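450aa long hypothetical fmu protein (PDB 2YXL) probably methylates carbon 5 of cytosine in RNA, as an archaeal member of the RsmB/NOP family that binds the S-adenosylmethionine analogue sinefungin. Local coordinates at residues D359-M364 against S391-E396. Residues are numbered along the deposited sequence; the frame is centred on the assembly and turned at random.
Sequences DKINEM and SIFKEE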
loop_
_atom_site.group_PDB
_atom_site.type_symbol
_atom_site.label_atom_id
_atom_site.label_comp_id
_atom_site.label_asym_id
_atom_site.label_seq_id
_atom_site.Cartn_x
_atom_site.Cartn_y
_atom_site.Cartn_z
ATOM N N ASP A 359 2.232 1.403 -19.383
ATOM C CA ASP A 359 2.755 0.060 -19.668
ATOM C C ASP A 359 3.336 -0.657 -18.457
ATOM O O ASP A 359 4.509 -1.035 -18.492
ATOM C CB ASP A 359 3.758 0.102 -20.833
ATOM C CG ASP A 359 4.231 -1.281 -21.256
ATOM O OD1 ASP A 359 5.369 -1.386 -21.765
ATOM O OD2 ASP A 359 3.477 -2.261 -21.070
ATOM N N LYS A 360 2.531 -0.935 -17.425
ATOM C CA LYS A 360 1.080 -1.146 -17.516
ATOM C C LYS A 360 0.132 -0.097 -16.890
ATOM O O LYS A 360 -0.841 -0.465 -16.220
ATOM C CB LYS A 360 0.759 -2.522 -16.908
ATOM C CG LYS A 360 1.298 -2.713 -15.478
ATOM C CD LYS A 360 0.255 -3.332 -14.554
ATOM C CE LYS A 360 0.618 -3.106 -13.091
ATOM N NZ LYS A 360 -0.481 -3.498 -12.164
ATOM N N ILE A 361 0.385 1.190 -17.115
ATOM C CA ILE A 361 -0.589 2.225 -16.735
ATOM C C ILE A 361 -1.832 2.124 -17.629
ATOM O O ILE A 361 -2.965 2.195 -17.146
ATOM C CB ILE A 361 0.008 3.656 -16.797
ATOM C CG1 ILE A 361 1.051 3.852 -15.692
ATOM C CG2 ILE A 361 -1.086 4.718 -16.689
ATOM C CD1 ILE A 361 1.958 5.058 -15.891
ATOM N N ASN A 362 -1.604 1.940 -18.928
ATOM C CA ASN A 362 -2.688 1.846 -19.906
ATOM C C ASN A 362 -3.468 0.537 -19.804
ATOM O O ASN A 362 -4.670 0.496 -20.081
ATOM C CB ASN A 362 -2.148 2.046 -21.326
ATOM C CG ASN A 362 -1.496 3.411 -21.524
ATOM O OD1 ASN A 362 -0.632 3.572 -22.383
ATOM N ND2 ASN A 362 -1.911 4.399 -20.730
ATOM N N GLU A 363 -2.770 -0.522 -19.397
ATOM C CA GLU A 363 -3.370 -1.832 -19.150
ATOM C C GLU A 363 -4.382 -1.766 -18.006
ATOM O O GLU A 363 -5.469 -2.332 -18.105
ATOM C CB GLU A 363 -2.274 -2.849 -18.834
ATOM C CG GLU A 363 -2.695 -4.307 -18.920
ATOM C CD GLU A 363 -1.531 -5.257 -18.699
ATOM O OE1 GLU A 363 -1.204 -6.019 -19.633
ATOM O OE2 GLU A 363 -0.936 -5.237 -17.600
ATOM N N MET A 364 -4.012 -1.073 -16.927
ATOM C CA MET A 364 -4.916 -0.824 -15.806
ATOM C C MET A 364 -6.053 0.112 -16.211
ATOM O O MET A 364 -7.200 -0.076 -15.796
ATOM C CB MET A 364 -4.154 -0.235 -14.612
ATOM C CG MET A 364 -3.439 -1.256 -13.726
ATOM S SD MET A 364 -4.566 -2.250 -12.716
ATOM C CE MET A 364 -4.655 -3.760 -13.688
ATOM N N SER A 391 -4.183 5.996 -7.229
ATOM C CA SER A 391 -3.188 6.326 -8.239
ATOM C C SER A 391 -3.164 7.834 -8.453
ATOM O O SER A 391 -4.178 8.508 -8.275
ATOM C CB SER A 391 -3.510 5.612 -9.553
ATOM O OG SER A 391 -2.709 6.106 -10.614
ATOM N N ILE A 392 -2.005 8.358 -8.840
ATOM C CA ILE A 392 -1.860 9.791 -9.088
ATOM C C ILE A 392 -1.897 10.138 -10.576
ATOM O O ILE A 392 -1.890 11.315 -10.942
ATOM C CB ILE A 392 -0.570 10.362 -8.454
ATOM C CG1 ILE A 392 0.661 9.595 -8.947
ATOM C CG2 ILE A 392 -0.682 10.348 -6.922
ATOM C CD1 ILE A 392 1.952 10.394 -8.909
ATOM N N PHE A 393 -1.945 9.113 -11.424
ATOM C CA PHE A 393 -1.899 9.304 -12.870
ATOM C C PHE A 393 -3.243 9.733 -13.444
ATOM O O PHE A 393 -4.285 9.168 -13.103
ATOM C CB PHE A 393 -1.417 8.029 -13.571
ATOM C CG PHE A 393 -0.045 7.577 -13.148
ATOM C CD1 PHE A 393 0.168 6.262 -12.740
ATOM C CD2 PHE A 393 1.034 8.457 -13.159
ATOM C CE1 PHE A 393 1.436 5.825 -12.355
ATOM C CE2 PHE A 393 2.306 8.032 -12.771
ATOM C CZ PHE A 393 2.505 6.712 -12.370
ATOM N N LYS A 394 -3.205 10.732 -14.321
ATOM C CA LYS A 394 -4.406 11.224 -14.996
ATOM C C LYS A 394 -5.063 10.141 -15.850
ATOM O O LYS A 394 -6.288 10.094 -15.948
ATOM C CB LYS A 394 -4.084 12.451 -15.857
ATOM C CG LYS A 394 -3.804 13.717 -15.060
ATOM C CD LYS A 394 -3.206 14.803 -15.938
ATOM C CE LYS A 394 -2.749 15.992 -15.108
ATOM N NZ LYS A 394 -1.999 16.989 -15.926
ATOM N N GLU A 395 -4.241 9.274 -16.444
ATOM C CA GLU A 395 -4.712 8.171 -17.295
ATOM C C GLU A 395 -5.709 7.236 -16.612
ATOM O O GLU A 395 -6.614 6.711 -17.260
ATOM C CB GLU A 395 -3.531 7.355 -17.825
ATOM C CG GLU A 395 -3.000 7.805 -19.185
ATOM C CD GLU A 395 -2.311 9.164 -19.155
ATOM O OE1 GLU A 395 -2.224 9.798 -20.227
ATOM O OE2 GLU A 395 -1.853 9.597 -18.072
ATOM N N GLU A 396 -5.532 7.034 -15.310
ATOM C CA GLU A 396 -6.399 6.155 -14.535
ATOM C C GLU A 396 -7.558 6.914 -13.906
ATOM O O GLU A 396 -8.523 6.311 -13.431
ATOM C CB GLU A 396 -5.592 5.467 -13.440
ATOM C CG GLU A 396 -4.697 4.356 -13.933
ATOM C CD GLU A 396 -3.700 3.928 -12.882
ATOM O OE1 GLU A 396 -4.002 2.977 -12.133
ATOM O OE2 GLU A 396 -2.622 4.554 -12.792
#
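I361 CD1 lies over one face of the F393 ring, shifted from the centre toward the rim. It stands 3.8 Å from the ring centroid, close to the ring normal, a CH-pi contact. CE1 is the closest ring atom, 3.7 Å from I361 CD1. The two side chains cross at about a right angle. I361 CG1 sits beside its own backbone N (chi1 -69°), and its CD1 branch takes the ring. CG2, anti to that N, turns to the loop and meets E395 CB at 3.8 Å. An alanine at I361 would probably leave this face of F393 without its aliphatic cover and open a gap beside E395 CB. W160 and R164 of helix 159-169 also touch I361, and R164 makes a cation-pi contact with F393.

The contact joins the first turn of helix 361-376 to the loop after strand 383-389 in the Rossmann-like methyltransferase domain. This loop follows the predicted nucleophile C390, whose side chain is about 8 Å from that of E396. The loop begins with an ST turn: F393 N donates to S391 OG at 3.2 Å.

S391 OG also donates to E396 OE2, at 2.7 Å. It meets the oxygen from above the carboxylate plane, 65° out of it. E396 OE2 lies at the edge of the F393 ring, in its plane, and also hydrogen-bonds T341 OG1. The other oxygen, OE1, faces M364 CB at 4.1 Å and hydrogen-bonds Q368 NE2, one turn further along the helix. Both carboxylate oxygens are therefore held, which would limit rotation of the group.

N362 and E395 lie side by side and point the same way, with N362 ND2 3.9 Å from E395 CG. Their amide and carboxylate planes are 53° apart.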